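Local coordinates for protein (alpha-2u-globulin) (Rattus norvegicus, PDB 2A2U) that binds a hyaline droplet inducer and, as a lipocalin, probably carries small hydrophobic molecules, at residues V42-R48 with I162-I168. Numbering follows the deposited sequence.
Sequences VVASNKR and ITRDNII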
loop_
_atom_site.group_PDB
_atom_site.type_symbol
_atom_site.label_atom_id
_atom_site.label_comp_id
_atom_site.label_asym_id
_atom_site.label_seq_id
_atom_site.Cartn_x
_atom_site.Cartn_y
_atom_site.Cartn_z
ATOM N N VAL A 42 1.745 10.765 26.637
ATOM C CA VAL A 42 3.017 10.236 27.134
ATOM C C VAL A 42 3.472 9.055 26.282
ATOM O O VAL A 42 2.671 8.185 25.941
ATOM C CB VAL A 42 2.884 9.745 28.601
ATOM C CG1 VAL A 42 4.195 9.199 29.100
ATOM C CG2 VAL A 42 2.416 10.868 29.496
ATOM N N VAL A 43 4.746 9.059 25.898
ATOM C CA VAL A 43 5.336 7.972 25.115
ATOM C C VAL A 43 6.509 7.435 25.920
ATOM O O VAL A 43 7.210 8.195 26.575
ATOM C CB VAL A 43 5.857 8.437 23.726
ATOM C CG1 VAL A 43 4.724 8.977 22.895
ATOM C CG2 VAL A 43 6.930 9.485 23.881
ATOM N N ALA A 44 6.729 6.129 25.872
ATOM C CA ALA A 44 7.817 5.537 26.625
ATOM C C ALA A 44 8.421 4.374 25.870
ATOM O O ALA A 44 7.699 3.516 25.362
ATOM C CB ALA A 44 7.312 5.068 27.964
ATOM N N SER A 45 9.746 4.362 25.786
ATOM C CA SER A 45 10.478 3.295 25.113
ATOM C C SER A 45 11.865 3.234 25.697
ATOM O O SER A 45 12.455 4.276 25.970
ATOM C CB SER A 45 10.597 3.570 23.614
ATOM O OG SER A 45 11.311 2.527 22.966
ATOM N N ASN A 46 12.390 2.030 25.902
ATOM C CA ASN A 46 13.741 1.911 26.435
ATOM C C ASN A 46 14.756 2.318 25.363
ATOM O O ASN A 46 15.873 2.727 25.691
ATOM C CB ASN A 46 14.009 0.510 26.991
ATOM C CG ASN A 46 13.865 0.449 28.518
ATOM O OD1 ASN A 46 13.733 1.476 29.184
ATOM N ND2 ASN A 46 13.901 -0.755 29.073
ATOM N N LYS A 47 14.348 2.232 24.090
ATOM C CA LYS A 47 15.182 2.650 22.954
ATOM C C LYS A 47 14.834 4.127 22.768
ATOM O O LYS A 47 14.271 4.536 21.750
ATOM C CB LYS A 47 14.850 1.842 21.689
ATOM C CG LYS A 47 15.859 2.020 20.545
ATOM C CD LYS A 47 16.091 0.704 19.797
ATOM C CE LYS A 47 17.305 0.759 18.866
ATOM N NZ LYS A 47 17.060 1.436 17.555
ATOM N N ARG A 48 15.189 4.903 23.790
ATOM C CA ARG A 48 14.934 6.333 23.897
ATOM C C ARG A 48 15.157 7.190 22.658
ATOM O O ARG A 48 14.467 8.191 22.467
ATOM C CB ARG A 48 15.745 6.895 25.056
ATOM C CG ARG A 48 14.982 7.861 25.920
ATOM C CD ARG A 48 15.898 8.480 26.949
ATOM N NE ARG A 48 15.165 9.337 27.870
ATOM C CZ ARG A 48 14.703 10.547 27.567
ATOM N NH1 ARG A 48 14.895 11.064 26.359
ATOM N NH2 ARG A 48 14.041 11.246 28.477
ATOM N N ILE A 162 10.293 -0.955 30.876
ATOM C CA ILE A 162 10.696 0.398 30.500
ATOM C C ILE A 162 10.873 1.244 31.756
ATOM O O ILE A 162 9.955 1.370 32.560
ATOM C CB ILE A 162 9.696 1.045 29.522
ATOM C CG1 ILE A 162 9.558 0.165 28.274
ATOM C CG2 ILE A 162 10.194 2.422 29.107
ATOM C CD1 ILE A 162 8.259 0.341 27.535
ATOM N N THR A 163 12.082 1.767 31.940
ATOM C CA THR A 163 12.430 2.574 33.107
ATOM C C THR A 163 11.789 3.961 33.085
ATOM O O THR A 163 11.515 4.506 32.014
ATOM C CB THR A 163 13.967 2.736 33.241
ATOM O OG1 THR A 163 14.463 3.556 32.181
ATOM C CG2 THR A 163 14.656 1.390 33.157
ATOM N N ARG A 164 11.588 4.532 34.273
ATOM C CA ARG A 164 10.983 5.855 34.433
ATOM C C ARG A 164 11.777 6.955 33.724
ATOM O O ARG A 164 11.248 8.032 33.479
ATOM C CB ARG A 164 10.833 6.189 35.925
ATOM C CG ARG A 164 9.469 6.754 36.333
ATOM C CD ARG A 164 8.845 5.907 37.441
ATOM N NE ARG A 164 7.497 6.331 37.822
ATOM C CZ ARG A 164 6.663 5.607 38.571
ATOM N NH1 ARG A 164 7.012 4.409 39.033
ATOM N NH2 ARG A 164 5.464 6.076 38.870
ATOM N N ASP A 165 13.040 6.682 33.396
ATOM C CA ASP A 165 13.893 7.655 32.709
ATOM C C ASP A 165 13.570 7.696 31.209
ATOM O O ASP A 165 13.948 8.637 30.510
ATOM C CB ASP A 165 15.377 7.297 32.921
ATOM C CG ASP A 165 16.335 8.393 32.449
ATOM O OD1 ASP A 165 15.891 9.466 31.990
ATOM O OD2 ASP A 165 17.559 8.189 32.550
ATOM N N ASN A 166 12.854 6.686 30.719
ATOM C CA ASN A 166 12.513 6.626 29.304
ATOM C C ASN A 166 11.054 6.925 29.006
ATOM O O ASN A 166 10.583 6.728 27.889
ATOM C CB ASN A 166 12.941 5.283 28.736
ATOM C CG ASN A 166 14.436 5.081 28.828
ATOM O OD1 ASN A 166 15.210 5.971 28.485
ATOM N ND2 ASN A 166 14.852 3.928 29.333
ATOM N N ILE A 167 10.347 7.410 30.019
ATOM C CA ILE A 167 8.945 7.780 29.886
ATOM C C ILE A 167 8.935 9.281 29.617
ATOM O O ILE A 167 9.407 10.054 30.436
ATOM C CB ILE A 167 8.168 7.474 31.179
ATOM C CG1 ILE A 167 8.379 6.013 31.576
ATOM C CG2 ILE A 167 6.691 7.682 30.960
ATOM C CD1 ILE A 167 7.604 5.577 32.816
ATOM N N ILE A 168 8.451 9.687 28.451
ATOM C CA ILE A 168 8.425 11.099 28.081
ATOM C C ILE A 168 7.023 11.686 28.007
ATOM O O ILE A 168 6.146 11.123 27.364
ATOM C CB ILE A 168 9.137 11.333 26.731
ATOM C CG1 ILE A 168 10.616 10.943 26.837
ATOM C CG2 ILE A 168 8.998 12.787 26.310
ATOM C CD1 ILE A 168 11.425 11.129 25.552
#
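At V42 the contact begins with a methyl group: CG1 lies 3.5 Å from I167 CG2, and the V42 CA approaches I168 O at 3.3 Å in a CA-H...O geometry. V43 then pairs with I168 as an antiparallel hydrogen-bonded pair, proved by two reciprocal bonds, V43 N to I168 O at 2.9 Å and I168 N to V43 O at 2.7 Å. The next pair, A44 with I167, is non-hydrogen-bonded, its CA atoms only 4.1 Å apart; A44 CB packs on I167 CG1 (3.9 Å) and I162 CG2 (4.1 Å), on the face where C157 of helix 147-158 touches both A44 and I167. In this lipocalin barrel, strand 36-44 pairs with 60-67 and 131-140, and these two bridges add the short strand 167-169, which follows helix 147-158, as a third antiparallel partner. Beyond the ladder, S45 N donates to N166 O (3.3 Å), while S45 OG accepts from K47 N in an ST turn and bonds to Q134 O. N46 OD1 gathers two donors, N166 ND2 at 2.7 Å and T163 N at 3.2 Å, tying the chain's turn to the 162-166 loop. After the inverse gamma turn centred on K47, R48 reaches back: NE donates to D165 O (3.0 Å), I168 CD1 lies over one guanidinium face, 3.6 Å from R48 NH1, and NH1 also forms a salt bridge with E52.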